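Local coordinates for protein inositol 2-dehydrogenase (Sinorhizobium meliloti, PDB 4HKT) that catalyses the NAD+-dependent oxidation of myo-inositol to 2-keto-myo-inositol (scyllo-inosose), the first step of myo-inositol breakdown, at residues B[75-80]-B[100-105]; B[175-180]-B[312-317]; B[51-56]-B[61-66]; B[159-164]-B[169-174]. All coordinates share one frame; numbering follows the deposited sequence. Where two conformers were deposited one is given.

Contact 1 (B[75-80]-B[100-105]); sequences THADLI and AERVRA
Arg102 reaches from helix 100-112 to helix 76-85 and meets two successive residues there, Ala77 with one face of its guanidinium and Asp78 with an edge. The ionic part is a salt bridge: Arg102 NH2 lies 2.7 Å from Asp78 OD1, with an N-H...O angle of 156°. The acceptor sits in the guanidinium plane, yet the carboxylate itself is turned 44° from that plane, and a single oxygen takes the bond, not the pair of a flat two-oxygen grip. Arg102 NH2 has a second carboxylate in Glu81, one turn further along helix 76-85. A water adds a longer path between the same two side chains, accepting from Arg102 NE at 2.7 Å and donating to Asp78 OD1 at 3.3 Å.

The apolar part is a single methyl. Ala77 CB stands over the centre of the guanidinium, 3.6 Å from Arg102 CZ, and covers that face. Arg102 gets there with CG anti to its backbone N and a bend at chi2 (63°) that carries the head across to the other helix. The helices pack closely here: Ala77 CA and Val103 CA are 6.8 Å apart. The bridge joins the helix between strands 66-69 and 89-93 to the helix between strands 89-93 and 117-120, successive beta-alpha-beta crossovers of the NAD-binding Rossmann fold.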
loop_
_atom_site.group_PDB
_atom_site.type_symbol
_atom_site.label_atom_id
_atom_site.label_comp_id
_atom_site.label_asym_id
_atom_site.label_seq_id
_atom_site.Cartn_x
_atom_site.Cartn_y
_atom_site.Cartn_z
ATOM N N THR B 75 -18.746 -25.405 -30.400
ATOM C CA THR B 75 -20.197 -25.284 -30.577
ATOM C C THR B 75 -20.736 -23.851 -30.601
ATOM O O THR B 75 -21.882 -23.632 -30.958
ATOM C CB THR B 75 -20.925 -26.003 -29.442
ATOM O OG1 THR B 75 -20.578 -25.397 -28.184
ATOM C CG2 THR B 75 -20.538 -27.514 -29.424
ATOM N N HIS B 76 -19.896 -22.873 -30.262
ATOM C CA HIS B 76 -20.346 -21.485 -30.134
ATOM C C HIS B 76 -21.004 -20.897 -31.355
ATOM O O HIS B 76 -22.129 -20.397 -31.255
ATOM C CB HIS B 76 -19.208 -20.602 -29.609
ATOM C CG HIS B 76 -18.863 -20.918 -28.187
ATOM N ND1 HIS B 76 -17.977 -20.172 -27.433
ATOM C CD2 HIS B 76 -19.311 -21.909 -27.375
ATOM C CE1 HIS B 76 -17.886 -20.697 -26.225
ATOM N NE2 HIS B 76 -18.691 -21.749 -26.165
ATOM N N ALA B 77 -20.335 -20.922 -32.503
ATOM C CA ALA B 77 -20.867 -20.149 -33.623
ATOM C C ALA B 77 -22.217 -20.714 -34.112
ATOM O O ALA B 77 -23.159 -19.967 -34.448
ATOM C CB ALA B 77 -19.865 -20.043 -34.754
ATOM N N ASP B 78 -22.298 -22.033 -34.129
ATOM C CA ASP B 78 -23.509 -22.713 -34.576
ATOM C C ASP B 78 -24.649 -22.432 -33.595
ATOM O O ASP B 78 -25.776 -22.196 -33.993
ATOM C CB ASP B 78 -23.254 -24.226 -34.647
ATOM C CG ASP B 78 -22.447 -24.634 -35.861
ATOM O OD1 ASP B 78 -22.244 -23.811 -36.767
ATOM O OD2 ASP B 78 -21.996 -25.799 -35.914
ATOM N N LEU B 79 -24.348 -22.461 -32.315
ATOM C CA LEU B 79 -25.374 -22.209 -31.315
ATOM C C LEU B 79 -25.862 -20.772 -31.355
ATOM O O LEU B 79 -27.078 -20.526 -31.254
ATOM C CB LEU B 79 -24.896 -22.591 -29.933
ATOM C CG LEU B 79 -24.902 -24.090 -29.679
ATOM C CD1 LEU B 79 -24.214 -24.366 -28.363
ATOM C CD2 LEU B 79 -26.320 -24.677 -29.679
ATOM N N ILE B 80 -24.951 -19.820 -31.576
ATOM C CA ILE B 80 -25.351 -18.423 -31.752
ATOM C C ILE B 80 -26.298 -18.308 -32.948
ATOM O O ILE B 80 -27.361 -17.696 -32.850
ATOM C CB ILE B 80 -24.135 -17.470 -31.943
ATOM C CG1 ILE B 80 -23.294 -17.414 -30.675
ATOM C CG2 ILE B 80 -24.624 -16.087 -32.323
ATOM C CD1 ILE B 80 -21.874 -16.887 -30.891
ATOM N N ALA B 100 -11.716 -16.573 -37.934
ATOM C CA ALA B 100 -12.324 -15.249 -38.072
ATOM C C ALA B 100 -13.384 -15.211 -39.190
ATOM O O ALA B 100 -14.396 -14.494 -39.098
ATOM C CB ALA B 100 -11.247 -14.186 -38.315
ATOM N N GLU B 101 -13.147 -15.987 -40.245
ATOM C CA GLU B 101 -14.113 -16.105 -41.309
ATOM C C GLU B 101 -15.441 -16.707 -40.792
ATOM O O GLU B 101 -16.516 -16.183 -41.090
ATOM C CB GLU B 101 -13.566 -16.967 -42.459
ATOM C CG GLU B 101 -14.408 -16.850 -43.722
ATOM C CD GLU B 101 -14.119 -15.582 -44.555
ATOM O OE1 GLU B 101 -14.028 -14.438 -44.009
ATOM O OE2 GLU B 101 -13.977 -15.732 -45.799
ATOM N N ARG B 102 -15.360 -17.785 -40.035
ATOM C CA ARG B 102 -16.570 -18.334 -39.337
ATOM C C ARG B 102 -17.279 -17.302 -38.460
ATOM O O ARG B 102 -18.532 -17.264 -38.401
ATOM C CB ARG B 102 -16.169 -19.520 -38.452
ATOM C CG ARG B 102 -17.292 -20.301 -37.791
ATOM C CD ARG B 102 -18.204 -20.968 -38.827
ATOM N NE ARG B 102 -19.451 -21.460 -38.249
ATOM C CZ ARG B 102 -20.592 -20.769 -38.168
ATOM N NH1 ARG B 102 -20.681 -19.495 -38.587
ATOM N NH2 ARG B 102 -21.673 -21.368 -37.693
ATOM N N VAL B 103 -16.499 -16.492 -37.739
ATOM C CA VAL B 103 -17.070 -15.460 -36.852
ATOM C C VAL B 103 -17.861 -14.472 -37.692
ATOM O O VAL B 103 -18.978 -14.101 -37.351
ATOM C CB VAL B 103 -16.002 -14.702 -36.046
ATOM C CG1 VAL B 103 -16.647 -13.540 -35.306
ATOM C CG2 VAL B 103 -15.236 -15.641 -35.123
ATOM N N ARG B 104 -17.271 -14.026 -38.783
ATOM C CA ARG B 104 -17.925 -13.132 -39.743
ATOM C C ARG B 104 -19.237 -13.655 -40.293
ATOM O O ARG B 104 -20.216 -12.912 -40.380
ATOM C CB ARG B 104 -16.961 -12.776 -40.900
ATOM C CG ARG B 104 -15.955 -11.670 -40.545
ATOM C CD ARG B 104 -15.196 -11.182 -41.779
ATOM N NE ARG B 104 -14.258 -12.219 -42.201
ATOM C CZ ARG B 104 -12.989 -12.327 -41.788
ATOM N NH1 ARG B 104 -12.433 -11.419 -40.962
ATOM N NH2 ARG B 104 -12.253 -13.335 -42.248
ATOM N N ALA B 105 -19.267 -14.936 -40.631
ATOM C CA ALA B 105 -20.480 -15.577 -41.105
ATOM C C ALA B 105 -21.549 -15.572 -40.018
ATOM O O ALA B 105 -22.707 -15.322 -40.287
ATOM C CB ALA B 105 -20.184 -17.019 -41.536
HETATM O O HOH W 1 -18.975 -23.728 -36.784
#

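Contact 2 (B[175-180]-B[312-317]); sequences HDFDMA and LALADA
Phe177 projects from helix 168-184 against helix 305-324, where Leu314 and Ala315 receive its ring. Leu314 CB lies over one face in a CH-pi contact, 4.0 Å from the centroid of the Phe177 ring and 22° off the ring normal. The methylene is shifted from the centre toward CG of Phe177, which it approaches to 3.7 Å. Beyond it the leucine chain runs back along the phenylalanine in the opposite sense, bringing Leu314 CD1 to 3.8 Å from Phe177 CB. This is helix-helix packing between helix 168-184 of the C-terminal domain and the helix near the chain's end, with Phe177 also resting on Ile226 of the large mixed sheet. Ala315 meets the far part of the ring: Phe177 CE2 is 3.4 Å from Ala315 CA and 3.6 Å from Ala315 CB. Its small side chain lets the ring come down close to the backbone of helix 305-324, and all three residues are buried.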
loop_
_atom_site.group_PDB
_atom_site.type_symbol
_atom_site.label_atom_id
_atom_site.label_comp_id
_atom_site.label_asym_id
_atom_site.label_seq_id
_atom_site.Cartn_x
_atom_site.Cartn_y
_atom_site.Cartn_z
ATOM N N HIS B 175 -8.615 -11.847 -23.846
ATOM C CA HIS B 175 -9.184 -10.947 -22.864
ATOM C C HIS B 175 -8.402 -9.616 -22.766
ATOM O O HIS B 175 -9.003 -8.556 -22.617
ATOM C CB HIS B 175 -9.138 -11.583 -21.487
ATOM C CG HIS B 175 -10.157 -12.642 -21.280
ATOM N ND1 HIS B 175 -11.505 -12.360 -21.203
ATOM C CD2 HIS B 175 -10.029 -13.965 -21.064
ATOM C CE1 HIS B 175 -12.168 -13.478 -20.983
ATOM N NE2 HIS B 175 -11.298 -14.465 -20.895
ATOM N N ASP B 176 -7.085 -9.716 -22.838
ATOM C CA ASP B 176 -6.201 -8.539 -22.781
ATOM C C ASP B 176 -6.217 -7.722 -24.042
ATOM O O ASP B 176 -6.128 -6.512 -23.947
ATOM C CB ASP B 176 -4.796 -8.925 -22.435
ATOM C CG ASP B 176 -4.719 -9.679 -21.123
ATOM O OD1 ASP B 176 -5.236 -9.186 -20.102
ATOM O OD2 ASP B 176 -4.187 -10.801 -21.131
ATOM N N PHE B 177 -6.353 -8.353 -25.215
ATOM C CA PHE B 177 -6.633 -7.596 -26.430
ATOM C C PHE B 177 -7.931 -6.785 -26.322
ATOM O O PHE B 177 -7.965 -5.617 -26.695
ATOM C CB PHE B 177 -6.685 -8.475 -27.658
ATOM C CG PHE B 177 -5.401 -9.215 -27.949
ATOM C CD1 PHE B 177 -4.195 -8.561 -28.006
ATOM C CD2 PHE B 177 -5.419 -10.561 -28.214
ATOM C CE1 PHE B 177 -3.003 -9.251 -28.290
ATOM C CE2 PHE B 177 -4.268 -11.253 -28.505
ATOM C CZ PHE B 177 -3.045 -10.608 -28.559
ATOM N N ASP B 178 -9.008 -7.425 -25.871
ATOM C CA ASP B 178 -10.235 -6.683 -25.585
ATOM C C ASP B 178 -10.044 -5.529 -24.574
ATOM O O ASP B 178 -10.500 -4.409 -24.815
ATOM C CB ASP B 178 -11.364 -7.586 -25.118
ATOM C CG ASP B 178 -12.622 -6.802 -24.903
ATOM O OD1 ASP B 178 -13.195 -6.331 -25.894
ATOM O OD2 ASP B 178 -13.022 -6.594 -23.735
HETATM N N MSE B 179 -9.385 -5.805 -23.468
HETATM C CA MSE B 179 -9.056 -4.771 -22.473
HETATM C C MSE B 179 -8.277 -3.622 -23.078
HETATM O O MSE B 179 -8.566 -2.454 -22.829
HETATM C CB MSE B 179 -8.335 -5.431 -21.308
HETATM C CG MSE B 179 -7.954 -4.497 -20.161
HETATM SE SE MSE B 179 -9.536 -3.631 -19.355
HETATM C CE MSE B 179 -10.368 -5.264 -18.662
ATOM N N ALA B 180 -7.306 -3.921 -23.930
ATOM C CA ALA B 180 -6.570 -2.882 -24.601
ATOM C C ALA B 180 -7.439 -1.998 -25.449
ATOM O O ALA B 180 -7.329 -0.769 -25.388
ATOM C CB ALA B 180 -5.410 -3.478 -25.425
ATOM N N LEU B 312 -10.109 -11.349 -31.575
ATOM C CA LEU B 312 -9.583 -12.501 -32.291
ATOM C C LEU B 312 -8.652 -12.072 -33.412
ATOM O O LEU B 312 -7.619 -12.677 -33.565
ATOM C CB LEU B 312 -10.727 -13.336 -32.852
ATOM C CG LEU B 312 -10.313 -14.574 -33.623
ATOM C CD1 LEU B 312 -9.643 -15.565 -32.701
ATOM C CD2 LEU B 312 -11.522 -15.198 -34.306
ATOM N N ALA B 313 -8.984 -10.991 -34.113
ATOM C CA ALA B 313 -8.130 -10.492 -35.190
ATOM C C ALA B 313 -6.790 -10.033 -34.604
ATOM O O ALA B 313 -5.750 -10.262 -35.196
ATOM C CB ALA B 313 -8.816 -9.388 -35.984
ATOM N N LEU B 314 -6.819 -9.443 -33.403
ATOM C CA LEU B 314 -5.567 -9.098 -32.731
ATOM C C LEU B 314 -4.798 -10.354 -32.364
ATOM O O LEU B 314 -3.582 -10.388 -32.547
ATOM C CB LEU B 314 -5.786 -8.232 -31.499
ATOM C CG LEU B 314 -6.429 -6.875 -31.834
ATOM C CD1 LEU B 314 -6.992 -6.190 -30.618
ATOM C CD2 LEU B 314 -5.488 -5.930 -32.523
ATOM N N ALA B 315 -5.490 -11.380 -31.836
ATOM C CA ALA B 315 -4.797 -12.626 -31.524
ATOM C C ALA B 315 -4.167 -13.236 -32.785
ATOM O O ALA B 315 -3.008 -13.686 -32.740
ATOM C CB ALA B 315 -5.720 -13.634 -30.808
ATOM N N ASP B 316 -4.913 -13.271 -33.880
ATOM C CA ASP B 316 -4.403 -13.878 -35.135
ATOM C C ASP B 316 -3.124 -13.130 -35.614
ATOM O O ASP B 316 -2.137 -13.765 -36.058
ATOM C CB ASP B 316 -5.458 -13.829 -36.246
ATOM C CG ASP B 316 -6.609 -14.818 -36.048
ATOM O OD1 ASP B 316 -6.480 -15.831 -35.328
ATOM O OD2 ASP B 316 -7.680 -14.563 -36.633
ATOM N N ALA B 317 -3.174 -11.790 -35.529
ATOM C CA ALA B 317 -2.031 -10.966 -35.831
ATOM C C ALA B 317 -0.873 -11.261 -34.890
ATOM O O ALA B 317 0.256 -11.330 -35.355
ATOM C CB ALA B 317 -2.386 -9.472 -35.825
#

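Contact 3 (B[51-56]-B[61-66])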
loop_
_atom_site.group_PDB
_atom_site.type_symbol
_atom_site.label_atom_id
_atom_site.label_comp_id
_atom_site.label_asym_id
_atom_site.label_seq_id
_atom_site.Cartn_x
_atom_site.Cartn_y
_atom_site.Cartn_z
ATOM N N GLU B 51 -35.131 -26.778 -14.519
ATOM C CA GLU B 51 -35.302 -28.063 -15.206
ATOM C C GLU B 51 -34.058 -28.449 -15.998
ATOM O O GLU B 51 -33.313 -27.592 -16.461
ATOM C CB GLU B 51 -36.478 -27.991 -16.180
ATOM C CG GLU B 51 -37.748 -27.358 -15.623
ATOM C CD GLU B 51 -38.799 -27.132 -16.695
ATOM O OE1 GLU B 51 -38.992 -28.035 -17.534
ATOM O OE2 GLU B 51 -39.418 -26.046 -16.722
ATOM N N VAL B 52 -33.843 -29.740 -16.181
ATOM C CA VAL B 52 -32.855 -30.196 -17.158
ATOM C C VAL B 52 -33.551 -30.422 -18.485
ATOM O O VAL B 52 -34.391 -31.299 -18.582
ATOM C CB VAL B 52 -32.171 -31.496 -16.704
ATOM C CG1 VAL B 52 -31.243 -32.041 -17.790
ATOM C CG2 VAL B 52 -31.409 -31.242 -15.411
ATOM N N ARG B 53 -33.212 -29.627 -19.501
ATOM C CA ARG B 53 -33.729 -29.850 -20.861
ATOM C C ARG B 53 -32.602 -30.138 -21.847
ATOM O O ARG B 53 -31.418 -30.057 -21.506
ATOM C CB ARG B 53 -34.548 -28.660 -21.363
ATOM C CG ARG B 53 -35.748 -28.308 -20.510
ATOM C CD ARG B 53 -36.543 -27.164 -21.098
ATOM N NE ARG B 53 -37.490 -26.612 -20.122
ATOM C CZ ARG B 53 -38.257 -25.538 -20.315
ATOM N NH1 ARG B 53 -38.210 -24.853 -21.451
ATOM N NH2 ARG B 53 -39.085 -25.135 -19.355
ATOM N N THR B 54 -32.978 -30.498 -23.065
ATOM C CA THR B 54 -32.010 -30.630 -24.138
ATOM C C THR B 54 -31.845 -29.246 -24.762
ATOM O O THR B 54 -32.624 -28.334 -24.470
ATOM C CB THR B 54 -32.478 -31.615 -25.220
ATOM O OG1 THR B 54 -33.637 -31.093 -25.872
ATOM C CG2 THR B 54 -32.799 -32.989 -24.603
ATOM N N ILE B 55 -30.840 -29.112 -25.621
ATOM C CA ILE B 55 -30.609 -27.869 -26.370
ATOM C C ILE B 55 -31.737 -27.647 -27.376
ATOM O O ILE B 55 -32.297 -26.546 -27.459
ATOM C CB ILE B 55 -29.226 -27.873 -27.051
ATOM C CG1 ILE B 55 -28.141 -27.828 -25.956
ATOM C CG2 ILE B 55 -29.110 -26.702 -28.033
ATOM C CD1 ILE B 55 -26.731 -28.127 -26.413
ATOM N N ASP B 56 -32.105 -28.693 -28.112
ATOM C CA ASP B 56 -33.265 -28.630 -29.018
ATOM C C ASP B 56 -34.521 -28.087 -28.304
ATOM O O ASP B 56 -35.293 -27.316 -28.865
ATOM C CB ASP B 56 -33.586 -30.023 -29.617
ATOM C CG ASP B 56 -32.616 -30.447 -30.745
ATOM O OD1 ASP B 56 -31.761 -29.636 -31.182
ATOM O OD2 ASP B 56 -32.715 -31.609 -31.206
ATOM N N ALA B 61 -38.378 -23.757 -27.104
ATOM C CA ALA B 61 -39.199 -23.287 -25.971
ATOM C C ALA B 61 -39.718 -21.868 -26.058
ATOM O O ALA B 61 -38.960 -20.912 -26.197
ATOM C CB ALA B 61 -38.454 -23.469 -24.659
ATOM N N ALA B 62 -41.031 -21.733 -25.914
ATOM C CA ALA B 62 -41.687 -20.437 -25.781
ATOM C C ALA B 62 -41.369 -19.756 -24.446
ATOM O O ALA B 62 -41.400 -18.533 -24.342
ATOM C CB ALA B 62 -43.200 -20.608 -25.926
ATOM N N ASP B 63 -41.058 -20.546 -23.426
ATOM C CA ASP B 63 -40.756 -20.000 -22.109
ATOM C C ASP B 63 -39.248 -19.722 -21.867
ATOM O O ASP B 63 -38.774 -19.773 -20.724
ATOM C CB ASP B 63 -41.304 -20.930 -21.037
ATOM C CG ASP B 63 -40.528 -22.198 -20.922
ATOM O OD1 ASP B 63 -39.936 -22.652 -21.938
ATOM O OD2 ASP B 63 -40.513 -22.756 -19.801
ATOM N N ILE B 64 -38.502 -19.446 -22.942
ATOM C CA ILE B 64 -37.118 -19.003 -22.840
ATOM C C ILE B 64 -36.975 -17.699 -23.645
ATOM O O ILE B 64 -37.341 -17.648 -24.815
ATOM C CB ILE B 64 -36.148 -20.074 -23.365
ATOM C CG1 ILE B 64 -36.244 -21.363 -22.550
ATOM C CG2 ILE B 64 -34.721 -19.555 -23.350
ATOM C CD1 ILE B 64 -35.784 -21.271 -21.108
ATOM N N ASP B 65 -36.476 -16.651 -22.992
ATOM C CA ASP B 65 -36.226 -15.351 -23.623
ATOM C C ASP B 65 -34.758 -15.200 -24.098
ATOM O O ASP B 65 -34.469 -14.478 -25.036
ATOM C CB ASP B 65 -36.524 -14.229 -22.622
ATOM C CG ASP B 65 -37.963 -14.302 -22.039
ATOM O OD1 ASP B 65 -38.924 -14.344 -22.836
ATOM O OD2 ASP B 65 -38.119 -14.286 -20.795
ATOM N N ALA B 66 -33.849 -15.870 -23.415
ATOM C CA ALA B 66 -32.450 -15.590 -23.546
ATOM C C ALA B 66 -31.692 -16.850 -23.206
ATOM O O ALA B 66 -32.145 -17.622 -22.344
ATOM C CB ALA B 66 -32.062 -14.471 -22.597
#
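A salt-bridge network of Glu51, Arg53 and Asp63 ties the end of an edge strand in the Rossmann domain to the loop that follows helix 55-60. Across the contact Arg53 grips Asp63 end-on with two nitrogens. Arg53 NH1 bonds Asp63 OD1 at 2.8 Å and 175°, while Arg53 NH2 bonds Asp63 OD2 at 2.8 Å and 173°. Both oxygens offer their syn lone pairs, and guanidinium and carboxylate are only 10° from coplanar, the geometry of a paired, nearly straight ion pair that fixes both groups against rotation.

Glu51 approaches another part of the guanidinium edge. Its OE2 accepts from Arg53 NH2 at 2.8 Å, the nitrogen lying well above the carboxylate plane, and Glu51 OE1 has a weak bond to Arg53 NE. Arg53 NH2 thus serves both acids, and its charge probably offsets the repulsion between carboxylates whose nearest oxygens, Glu51 OE2 and Asp63 OD2, are 4.6 Å apart. The extended arginine chain, straight from CG to NE, spans the gap, and Ala61 CB touches the guanidinium edge 3.5 Å from Arg53 NH1.

Asp63 is held in a type I turn running from Ala61 to Ile64, just before strand 66-69. Arg53, Asp63 and Ile64 all touch Val31 of strand 28-34, the neighbour of strand 51-52 in the parallel sheet, while Ile55 turns to helix 76-85.

Contact 4 (B[159-164]-B[169-174]). With EDO (1,2-ethanediol), chain X.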
loop_
_atom_site.group_PDB
_atom_site.type_symbol
_atom_site.label_atom_id
_atom_site.label_comp_id
_atom_site.label_asym_id
_atom_site.label_seq_id
_atom_site.Cartn_x
_atom_site.Cartn_y
_atom_site.Cartn_z
ATOM N N VAL B 159 -2.976 -30.399 -21.399
ATOM C CA VAL B 159 -2.709 -30.522 -22.829
ATOM C C VAL B 159 -3.938 -30.745 -23.714
ATOM O O VAL B 159 -4.024 -30.174 -24.812
ATOM C CB VAL B 159 -1.613 -31.593 -23.071
ATOM C CG1 VAL B 159 -1.573 -32.016 -24.531
ATOM C CG2 VAL B 159 -0.261 -31.041 -22.602
ATOM N N ASP B 160 -4.896 -31.583 -23.279
ATOM C CA ASP B 160 -6.091 -31.850 -24.112
ATOM C C ASP B 160 -6.886 -30.529 -24.359
ATOM O O ASP B 160 -7.374 -30.261 -25.468
ATOM C CB ASP B 160 -6.989 -32.946 -23.497
ATOM C CG ASP B 160 -7.427 -32.633 -22.064
ATOM O OD1 ASP B 160 -7.021 -31.588 -21.521
ATOM O OD2 ASP B 160 -8.151 -33.451 -21.448
ATOM N N TYR B 161 -6.951 -29.686 -23.342
ATOM C CA TYR B 161 -7.567 -28.371 -23.487
ATOM C C TYR B 161 -6.719 -27.480 -24.420
ATOM O O TYR B 161 -7.235 -26.846 -25.331
ATOM C CB TYR B 161 -7.719 -27.693 -22.121
ATOM C CG TYR B 161 -8.358 -26.343 -22.279
ATOM C CD1 TYR B 161 -9.752 -26.181 -22.146
ATOM C CD2 TYR B 161 -7.591 -25.232 -22.642
ATOM C CE1 TYR B 161 -10.352 -24.935 -22.357
ATOM C CE2 TYR B 161 -8.168 -23.990 -22.820
ATOM C CZ TYR B 161 -9.543 -23.838 -22.689
ATOM O OH TYR B 161 -10.094 -22.605 -22.896
ATOM N N ILE B 162 -5.416 -27.426 -24.168
ATOM C CA ILE B 162 -4.510 -26.649 -25.049
ATOM C C ILE B 162 -4.726 -26.930 -26.525
ATOM O O ILE B 162 -4.915 -25.997 -27.321
ATOM C CB ILE B 162 -3.069 -26.842 -24.632
ATOM C CG1 ILE B 162 -2.872 -26.066 -23.316
ATOM C CG2 ILE B 162 -2.119 -26.350 -25.734
ATOM C CD1 ILE B 162 -1.640 -26.428 -22.567
ATOM N N LYS B 163 -4.724 -28.211 -26.898
ATOM C CA LYS B 163 -4.900 -28.614 -28.300
ATOM C C LYS B 163 -6.172 -28.136 -28.944
ATOM O O LYS B 163 -6.205 -27.987 -30.134
ATOM C CB LYS B 163 -4.779 -30.135 -28.467
ATOM C CG LYS B 163 -3.329 -30.577 -28.421
ATOM C CD LYS B 163 -3.163 -32.080 -28.349
ATOM C CE LYS B 163 -1.682 -32.424 -28.481
ATOM N NZ LYS B 163 -1.360 -33.797 -27.997
ATOM N N ARG B 164 -7.225 -27.877 -28.186
ATOM C CA ARG B 164 -8.455 -27.386 -28.822
ATOM C C ARG B 164 -8.719 -25.892 -28.545
ATOM O O ARG B 164 -9.803 -25.381 -28.828
ATOM C CB ARG B 164 -9.664 -28.238 -28.402
ATOM C CG ARG B 164 -9.994 -28.223 -26.926
ATOM C CD ARG B 164 -11.179 -29.148 -26.648
ATOM N NE ARG B 164 -11.005 -29.813 -25.381
ATOM C CZ ARG B 164 -11.455 -29.352 -24.228
ATOM N NH1 ARG B 164 -12.139 -28.221 -24.186
ATOM N NH2 ARG B 164 -11.208 -30.028 -23.122
ATOM N N PHE B 169 -2.637 -17.039 -27.407
ATOM C CA PHE B 169 -3.121 -15.712 -27.849
ATOM C C PHE B 169 -4.623 -15.696 -28.020
ATOM O O PHE B 169 -5.280 -14.738 -27.634
ATOM C CB PHE B 169 -2.436 -15.294 -29.124
ATOM C CG PHE B 169 -0.953 -15.011 -28.945
ATOM C CD1 PHE B 169 -0.534 -13.974 -28.112
ATOM C CD2 PHE B 169 0.003 -15.752 -29.622
ATOM C CE1 PHE B 169 0.807 -13.692 -27.956
ATOM C CE2 PHE B 169 1.353 -15.481 -29.458
ATOM C CZ PHE B 169 1.758 -14.440 -28.626
ATOM N N ARG B 170 -5.161 -16.774 -28.592
ATOM C CA ARG B 170 -6.606 -16.909 -28.791
ATOM C C ARG B 170 -7.353 -17.253 -27.514
ATOM O O ARG B 170 -8.511 -16.886 -27.361
ATOM C CB ARG B 170 -6.909 -17.916 -29.902
ATOM C CG ARG B 170 -6.263 -17.538 -31.221
ATOM C CD ARG B 170 -6.807 -18.331 -32.409
ATOM N NE ARG B 170 -6.145 -18.005 -33.678
ATOM C CZ ARG B 170 -5.027 -18.551 -34.136
ATOM N NH1 ARG B 170 -4.393 -19.470 -33.436
ATOM N NH2 ARG B 170 -4.530 -18.155 -35.322
ATOM N N ASP B 171 -6.691 -17.934 -26.589
ATOM C CA ASP B 171 -7.367 -18.477 -25.415
ATOM C C ASP B 171 -7.238 -17.596 -24.188
ATOM O O ASP B 171 -8.200 -17.498 -23.402
ATOM C CB ASP B 171 -6.880 -19.878 -25.067
ATOM C CG ASP B 171 -7.610 -20.471 -23.856
ATOM O OD1 ASP B 171 -8.795 -20.795 -24.016
ATOM O OD2 ASP B 171 -7.017 -20.624 -22.761
HETATM N N MSE B 172 -6.063 -16.990 -23.988
HETATM C CA MSE B 172 -5.799 -16.202 -22.781
HETATM C C MSE B 172 -5.689 -14.733 -23.127
HETATM O O MSE B 172 -6.427 -13.895 -22.606
HETATM C CB MSE B 172 -4.488 -16.679 -22.178
HETATM C CG MSE B 172 -4.128 -15.902 -20.921
HETATM SE SE MSE B 172 -2.442 -16.550 -20.147
HETATM C CE MSE B 172 -2.500 -15.208 -18.732
ATOM N N THR B 173 -4.790 -14.416 -24.038
ATOM C CA THR B 173 -4.487 -13.012 -24.329
ATOM C C THR B 173 -5.656 -12.273 -24.952
ATOM O O THR B 173 -5.749 -11.051 -24.908
ATOM C CB THR B 173 -3.289 -12.924 -25.263
ATOM O OG1 THR B 173 -2.343 -13.907 -24.879
ATOM C CG2 THR B 173 -2.645 -11.537 -25.134
ATOM N N ILE B 174 -6.562 -13.043 -25.540
ATOM C CA ILE B 174 -7.786 -12.507 -26.072
ATOM C C ILE B 174 -8.516 -11.528 -25.124
ATOM O O ILE B 174 -8.990 -10.497 -25.559
ATOM C CB ILE B 174 -8.712 -13.655 -26.632
ATOM C CG1 ILE B 174 -9.784 -13.062 -27.536
ATOM C CG2 ILE B 174 -9.321 -14.489 -25.540
ATOM C CD1 ILE B 174 -10.466 -14.063 -28.444
HETATM C C1 EDO X . -7.759 -20.126 -19.623
HETATM O O1 EDO X . -8.083 -21.121 -20.594
HETATM C C2 EDO X . -7.614 -18.732 -20.243
HETATM O O2 EDO X . -6.795 -17.922 -19.397
#
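Tyr161 and Asp171 meet through a single pair of oxygens, Tyr161 OH donating to Asp171 OD1 at 2.5 Å, a very short hydrogen bond. The two side chains come from opposite directions, with the carboxylate at the edge of the phenol ring and its plane turned 64° from the ring. Both have CG anti to the backbone N (chi1 -180° for Tyr161), which extends each chain toward the other. This is the tight part, and on the Asp171 side it is buried: Asp171 OD2 also forms a salt bridge with Arg230, so both carboxylate oxygens have protein partners and the group is fixed from two sides.

A 1,2-ethanediol, probably from the crystallisation liquor, lies beside the pair, and of the contact's residues only Asp171 grips it, at O1, through a very short 2.5 Å hydrogen bond to Asp171 OD2; Asp153 also binds the diol. The rest is looser. The diol O1 stays 3.4 Å from Tyr161 OH, and its O2 comes no nearer than 3.7 Å to Met172 CG, the selenomethionine chain passing alongside without a polar bond. Tyr161 itself is only partly buried.

The contact thus joins the short helix 159-163 to the wider pi-type turn near the start of helix 168-184 within the C-terminal domain. There Thr173 faces strands 211-218 and 223-229 of the large mixed sheet, and Phe169 packs against both strand 211-218 and helix 305-324.

Along the chain the order is contact 3, contact 1, contact 4, contact 2, contact 2 closing only when helix 305-324 is reached, near the end of the chain. Contacts 3 and 1 lie in the Rossmann domain, their centres about 21 Å apart, and touch through Ile55 and Leu79. Contacts 4 and 2 share helix 168-184 of the C-terminal domain, with centres about 13 Å apart and an Asp316-Arg170 salt bridge between them. Helix 305-324 links the halves: Leu312 of contact 2 packs on Val103 and Ala100 of contact 1, about 17 Å away between centres. The centres of contacts 2 and 3 are about 33 Å apart, on opposite sides of the chain's centre, so the series spans the two-domain molecule.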